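PDB 3D33: DUF3244 domain-containing protein from Bacteroides vulgatus ATCC 8482, which is of unknown function but folds as an immunoglobulin-like beta-sandwich, a single small domain of the E-set clan. Local coordinates for residues A[63-68]-A[77-82]. Sequence-based numbering, arbitrary orientation. Where two conformers were deposited one is given.
Sequences VVYEND and ITISIA
Tyr-65 and Ile-79 reach for each other from opposite directions, and the flat of the phenol ring settles against the branched chain of the isoleucine. CD1 of Ile-79 stands over the ring face, 4.0 Å from the centroid of the Tyr-65 ring and 29° off its normal, a CH-pi contact. On the same face CG2 of Ile-79 sits nearer the rim, 3.9 Å from CD2 of Tyr-65. Both branches are thus spread across one aromatic surface, which suits a beta-branched residue buried between the sheets. Tyr-65 holds CG anti to its own N (chi1 178°), extending the ring from strand 63-69 toward strand 76-80 and carrying OH past CG1 of Ile-79 (3.6 Å) to two polar partners. ND2 of Asn-67, two residues on, donates to OH of Tyr-65 at 2.9 Å with OH close to the amide plane, and a water lies 2.6 Å from OH and donates to O of Thr-78. Tyrosine therefore fits this half-covered place: its face takes the isoleucine, while its hydroxyl, though touched by CG1, is met by an amide and a water. A leucine in its place would probably uncover part of Ile-79 and leave the amide of Asn-67 and the bridging water without the hydroxyl they share. Ile-77 adds a looser flank, with CG2 4.3 Å from OH of Tyr-65. No direct hydrogen bond joins the two segments; each pairs within its own sheet, Tyr-65 with Ile-55 at a classic beta bulge shared with Val-64, and Ile-79 with Leu-40. Outermost strands of two antiparallel sheets here pack side chains across the sandwich, as in an immunoglobulin-like fold.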
loop_
_atom_site.group_PDB
_atom_site.type_symbol
_atom_site.label_atom_id
_atom_site.label_comp_id
_atom_site.label_asym_id
_atom_site.label_seq_id
_atom_site.Cartn_x
_atom_site.Cartn_y
_atom_site.Cartn_z
ATOM N N VAL A 63 0.491 8.548 10.981
ATOM C CA VAL A 63 0.420 7.190 10.477
ATOM C C VAL A 63 -0.756 6.473 11.135
ATOM O O VAL A 63 -0.829 6.376 12.380
ATOM C CB VAL A 63 1.737 6.439 10.714
ATOM C CG1 VAL A 63 1.621 5.008 10.241
ATOM C CG2 VAL A 63 2.900 7.159 10.004
ATOM N N VAL A 64 -1.661 5.981 10.298
ATOM C CA VAL A 64 -2.866 5.282 10.772
ATOM C C VAL A 64 -2.683 3.762 10.679
ATOM O O VAL A 64 -3.417 3.012 11.309
ATOM C CB VAL A 64 -4.146 5.723 10.008
ATOM C CG1 VAL A 64 -4.375 7.214 10.201
ATOM C CG2 VAL A 64 -4.100 5.320 8.540
ATOM N N TYR A 65 -1.697 3.306 9.882
ATOM C CA TYR A 65 -1.483 1.899 9.654
ATOM C C TYR A 65 -0.024 1.689 9.304
ATOM O O TYR A 65 0.480 2.365 8.416
ATOM C CB TYR A 65 -2.369 1.395 8.500
ATOM C CG TYR A 65 -2.216 -0.067 8.108
ATOM C CD1 TYR A 65 -1.159 -0.484 7.312
ATOM C CD2 TYR A 65 -3.106 -1.045 8.587
ATOM C CE1 TYR A 65 -1.026 -1.811 6.920
ATOM C CE2 TYR A 65 -2.970 -2.379 8.218
ATOM C CZ TYR A 65 -1.929 -2.747 7.363
ATOM O OH TYR A 65 -1.786 -4.073 6.993
ATOM N N GLU A 66 0.635 0.759 9.989
ATOM C CA GLU A 66 1.962 0.303 9.556
ATOM C C GLU A 66 2.095 -1.184 9.838
ATOM O O GLU A 66 1.709 -1.688 10.902
ATOM C CB GLU A 66 3.107 1.102 10.206
ATOM C CG GLU A 66 3.262 0.864 11.674
ATOM C CD GLU A 66 4.375 1.682 12.334
ATOM O OE1 GLU A 66 4.783 2.732 11.806
ATOM O OE2 GLU A 66 4.817 1.245 13.392
ATOM N N ASN A 67 2.623 -1.892 8.855
ATOM C CA ASN A 67 2.718 -3.332 8.922
ATOM C C ASN A 67 4.015 -3.799 8.243
ATOM O O ASN A 67 4.253 -3.442 7.094
ATOM C CB ASN A 67 1.477 -3.899 8.235
ATOM C CG ASN A 67 1.343 -5.399 8.382
ATOM O OD1 ASN A 67 2.169 -6.040 9.004
ATOM N ND2 ASN A 67 0.269 -5.962 7.811
ATOM N N ASP A 68 4.834 -4.532 8.986
ATOM C CA ASP A 68 6.049 -5.163 8.464
ATOM C C ASP A 68 5.688 -6.565 8.015
ATOM O O ASP A 68 5.314 -7.393 8.827
ATOM C CB ASP A 68 7.129 -5.218 9.550
ATOM C CG ASP A 68 7.664 -3.845 9.912
ATOM O OD1 ASP A 68 7.580 -2.927 9.086
ATOM O OD2 ASP A 68 8.198 -3.687 11.021
ATOM N N ILE A 77 -2.213 -8.807 0.460
ATOM C CA ILE A 77 -2.518 -8.147 1.727
ATOM C C ILE A 77 -3.828 -7.411 1.490
ATOM O O ILE A 77 -3.979 -6.759 0.458
ATOM C CB ILE A 77 -1.372 -7.127 2.118
ATOM C CG1 ILE A 77 -0.046 -7.849 2.412
ATOM C CG2 ILE A 77 -1.763 -6.251 3.303
ATOM C CD1 ILE A 77 -0.118 -8.841 3.590
ATOM N N THR A 78 -4.772 -7.541 2.413
ATOM C CA THR A 78 -5.926 -6.632 2.440
ATOM C C THR A 78 -5.919 -5.747 3.684
ATOM O O THR A 78 -5.501 -6.163 4.789
ATOM C CB THR A 78 -7.275 -7.348 2.315
ATOM O OG1 THR A 78 -7.526 -8.149 3.491
ATOM C CG2 THR A 78 -7.306 -8.219 1.049
ATOM N N ILE A 79 -6.386 -4.532 3.482
ATOM C CA ILE A 79 -6.424 -3.524 4.541
ATOM C C ILE A 79 -7.804 -2.875 4.525
ATOM O O ILE A 79 -8.212 -2.300 3.520
ATOM C CB ILE A 79 -5.371 -2.440 4.323
ATOM C CG1 ILE A 79 -3.960 -3.024 4.265
ATOM C CG2 ILE A 79 -5.443 -1.364 5.427
ATOM C CD1 ILE A 79 -2.907 -1.992 3.843
ATOM N N SER A 80 -8.503 -2.937 5.649
ATOM C CA SER A 80 -9.792 -2.240 5.778
ATOM C C SER A 80 -9.529 -0.784 6.048
ATOM O O SER A 80 -8.824 -0.435 7.017
ATOM C CB SER A 80 -10.626 -2.770 6.925
ATOM O OG SER A 80 -11.826 -2.010 6.981
ATOM N N ILE A 81 -10.080 0.071 5.193
ATOM C CA ILE A 81 -10.001 1.522 5.388
ATOM C C ILE A 81 -11.321 2.086 5.941
ATOM O O ILE A 81 -11.508 3.286 6.050
ATOM C CB ILE A 81 -9.598 2.241 4.085
ATOM C CG1 ILE A 81 -10.641 2.083 2.967
ATOM C CG2 ILE A 81 -8.233 1.716 3.589
ATOM C CD1 ILE A 81 -10.306 2.943 1.704
ATOM N N ALA A 82 -12.224 1.192 6.321
ATOM C CA ALA A 82 -13.607 1.545 6.648
ATOM C C ALA A 82 -13.703 2.447 7.882
ATOM O O ALA A 82 -14.630 3.228 8.015
ATOM C CB ALA A 82 -14.415 0.278 6.877
HETATM O O HOH W 1 -4.060 -5.397 7.137
#